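Long-range contact in predicted transcriptional regulator (Clostridium thermocellum, PDB 1XMA), which is predicted to regulate transcription as a member of the PadR-like family, probably by binding DNA as a dimer through winged helix-turn-helix domains: residues B[42-47]-B[116-121]. Residues are numbered along the deposited sequence; the frame is centred on the assembly and turned at random.
Sequences VDTIIL and KYYKQK
L47 and T44 on helix 35-52 pack against Y117, Y118 and K121 on helix 112-135, the long C-terminal helix that in PadR-like regulators follows the winged helix-turn-helix domain and serves in dimerisation. The N-to-C directions of the two segments differ by 124°, with axes 9.7 Å apart at their closest.

The side chains of L47, D43 and K121 gather round the Y117 ring. L47 crosses Y117 at about a right angle and sets CD1 in the plane of the ring at its edge, a tight approach of 3.2 Å to Y117 CD1. Beside it, the CB of D43 lies obliquely to the same ring, 3.9 Å from Y117 OH, while the D43 carboxylate turns to a salt bridge with R85 of helix 76-88. K121 CG sits over one face of Y117 toward the rim. The Y117 ring also stacks with Y91.

The CA atoms of T44 and Y118 form the closest CA pair, 5.6 Å apart. The two branches of T44 divide the work: CG2, anti to the backbone N, meets Y118 CD1 at 3.7 Å, whereas OG1 rests against the aliphatic start of K121, 3.3 Å from CB. T44 O lies in the plane of the Y118 ring, at its edge. At the far end of that ring, the hydroxyl hydrogen-bonds to the backbone of F135 and K137 of the second subunit, tying this packing to the dimer interface.

No direct hydrogen bond joins the segments; instead a water bridges them, 2.7 Å from T44 OG1 and 3.1 Å from Y117 OH.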
loop_
_atom_site.group_PDB
_atom_site.type_symbol
_atom_site.label_atom_id
_atom_site.label_comp_id
_atom_site.label_asym_id
_atom_site.label_seq_id
_atom_site.Cartn_x
_atom_site.Cartn_y
_atom_site.Cartn_z
ATOM N N VAL B 42 5.242 -4.575 6.367
ATOM C CA VAL B 42 5.543 -5.747 7.180
ATOM C C VAL B 42 6.630 -5.436 8.194
ATOM O O VAL B 42 6.416 -5.576 9.419
ATOM C CB VAL B 42 5.893 -7.020 6.242
ATOM C CG1 VAL B 42 6.801 -8.051 6.921
ATOM C CG2 VAL B 42 4.640 -7.681 5.788
ATOM N N ASP B 43 7.785 -4.984 7.699
ATOM C CA ASP B 43 8.943 -4.679 8.563
ATOM C C ASP B 43 8.630 -3.617 9.600
ATOM O O ASP B 43 9.032 -3.736 10.771
ATOM C CB ASP B 43 10.140 -4.251 7.733
ATOM C CG ASP B 43 10.654 -5.371 6.832
ATOM O OD1 ASP B 43 10.045 -6.448 6.793
ATOM O OD2 ASP B 43 11.665 -5.173 6.154
ATOM N N THR B 44 7.931 -2.572 9.160
ATOM C CA THR B 44 7.536 -1.465 10.029
ATOM C C THR B 44 6.573 -1.938 11.131
ATOM O O THR B 44 6.701 -1.521 12.267
ATOM C CB THR B 44 6.889 -0.336 9.191
ATOM O OG1 THR B 44 7.782 0.023 8.124
ATOM C CG2 THR B 44 6.556 0.902 10.064
ATOM N N ILE B 45 5.624 -2.817 10.775
ATOM C CA ILE B 45 4.722 -3.463 11.743
ATOM C C ILE B 45 5.471 -4.342 12.785
ATOM O O ILE B 45 5.146 -4.332 13.954
ATOM C CB ILE B 45 3.612 -4.310 10.990
ATOM C CG1 ILE B 45 2.650 -3.389 10.220
ATOM C CG2 ILE B 45 2.903 -5.285 11.948
ATOM C CD1 ILE B 45 1.562 -4.109 9.396
ATOM N N ILE B 46 6.465 -5.104 12.340
ATOM C CA ILE B 46 7.298 -5.914 13.237
ATOM C C ILE B 46 8.160 -5.053 14.141
ATOM O O ILE B 46 8.276 -5.337 15.331
ATOM C CB ILE B 46 8.195 -6.923 12.473
ATOM C CG1 ILE B 46 7.327 -8.038 11.862
ATOM C CG2 ILE B 46 9.267 -7.515 13.424
ATOM C CD1 ILE B 46 7.943 -8.728 10.654
ATOM N N LEU B 47 8.734 -3.989 13.580
ATOM C CA LEU B 47 9.491 -3.003 14.349
ATOM C C LEU B 47 8.631 -2.297 15.390
ATOM O O LEU B 47 9.073 -2.044 16.526
ATOM C CB LEU B 47 10.125 -1.976 13.404
ATOM C CG LEU B 47 11.235 -2.501 12.485
ATOM C CD1 LEU B 47 11.695 -1.406 11.564
ATOM C CD2 LEU B 47 12.426 -3.101 13.291
ATOM N N LYS B 116 15.022 4.422 13.694
ATOM C CA LYS B 116 15.129 5.451 12.671
ATOM C C LYS B 116 14.503 5.026 11.338
ATOM O O LYS B 116 13.869 5.844 10.653
ATOM C CB LYS B 116 16.600 5.870 12.478
ATOM N N TYR B 117 14.686 3.760 10.961
ATOM C CA TYR B 117 13.983 3.215 9.805
ATOM C C TYR B 117 12.461 3.253 10.014
ATOM O O TYR B 117 11.698 3.575 9.083
ATOM C CB TYR B 117 14.446 1.806 9.512
ATOM C CG TYR B 117 13.615 1.044 8.471
ATOM C CD1 TYR B 117 12.641 0.146 8.872
ATOM C CD2 TYR B 117 13.841 1.202 7.085
ATOM C CE1 TYR B 117 11.895 -0.576 7.961
ATOM C CE2 TYR B 117 13.082 0.463 6.127
ATOM C CZ TYR B 117 12.110 -0.429 6.593
ATOM O OH TYR B 117 11.325 -1.171 5.720
ATOM N N TYR B 118 12.032 2.915 11.230
ATOM C CA TYR B 118 10.624 2.950 11.601
ATOM C C TYR B 118 10.039 4.363 11.436
ATOM O O TYR B 118 8.942 4.532 10.877
ATOM C CB TYR B 118 10.441 2.446 13.048
ATOM C CG TYR B 118 9.038 2.663 13.585
ATOM C CD1 TYR B 118 8.016 1.734 13.336
ATOM C CD2 TYR B 118 8.721 3.819 14.321
ATOM C CE1 TYR B 118 6.699 1.960 13.821
ATOM C CE2 TYR B 118 7.446 4.037 14.810
ATOM C CZ TYR B 118 6.434 3.105 14.553
ATOM O OH TYR B 118 5.168 3.340 15.040
ATOM N N LYS B 119 10.770 5.374 11.916
ATOM C CA LYS B 119 10.275 6.767 11.865
ATOM C C LYS B 119 10.167 7.302 10.430
ATOM O O LYS B 119 9.222 8.037 10.105
ATOM C CB LYS B 119 11.127 7.696 12.737
ATOM C CG LYS B 119 10.974 7.444 14.226
ATOM C CD LYS B 119 11.471 8.619 15.046
ATOM C CE LYS B 119 12.982 8.575 15.258
ATOM N NZ LYS B 119 13.397 9.427 16.429
ATOM N N GLN B 120 11.128 6.916 9.588
ATOM C CA GLN B 120 11.104 7.218 8.163
ATOM C C GLN B 120 9.870 6.602 7.491
ATOM O O GLN B 120 9.171 7.261 6.715
ATOM C CB GLN B 120 12.382 6.706 7.468
ATOM C CG GLN B 120 12.524 7.235 6.015
ATOM C CD GLN B 120 13.400 6.359 5.104
ATOM O OE1 GLN B 120 14.501 6.775 4.685
ATOM N NE2 GLN B 120 12.906 5.144 4.773
ATOM N N LYS B 121 9.616 5.329 7.794
ATOM C CA LYS B 121 8.484 4.612 7.216
ATOM C C LYS B 121 7.150 5.143 7.738
ATOM O O LYS B 121 6.154 5.119 7.025
ATOM C CB LYS B 121 8.635 3.108 7.468
ATOM C CG LYS B 121 9.660 2.451 6.555
ATOM C CD LYS B 121 8.969 1.951 5.313
ATOM C CE LYS B 121 9.894 1.957 4.126
ATOM N NZ LYS B 121 9.159 1.524 2.902
HETATM O O HOH W 1 8.300 -1.605 6.076
#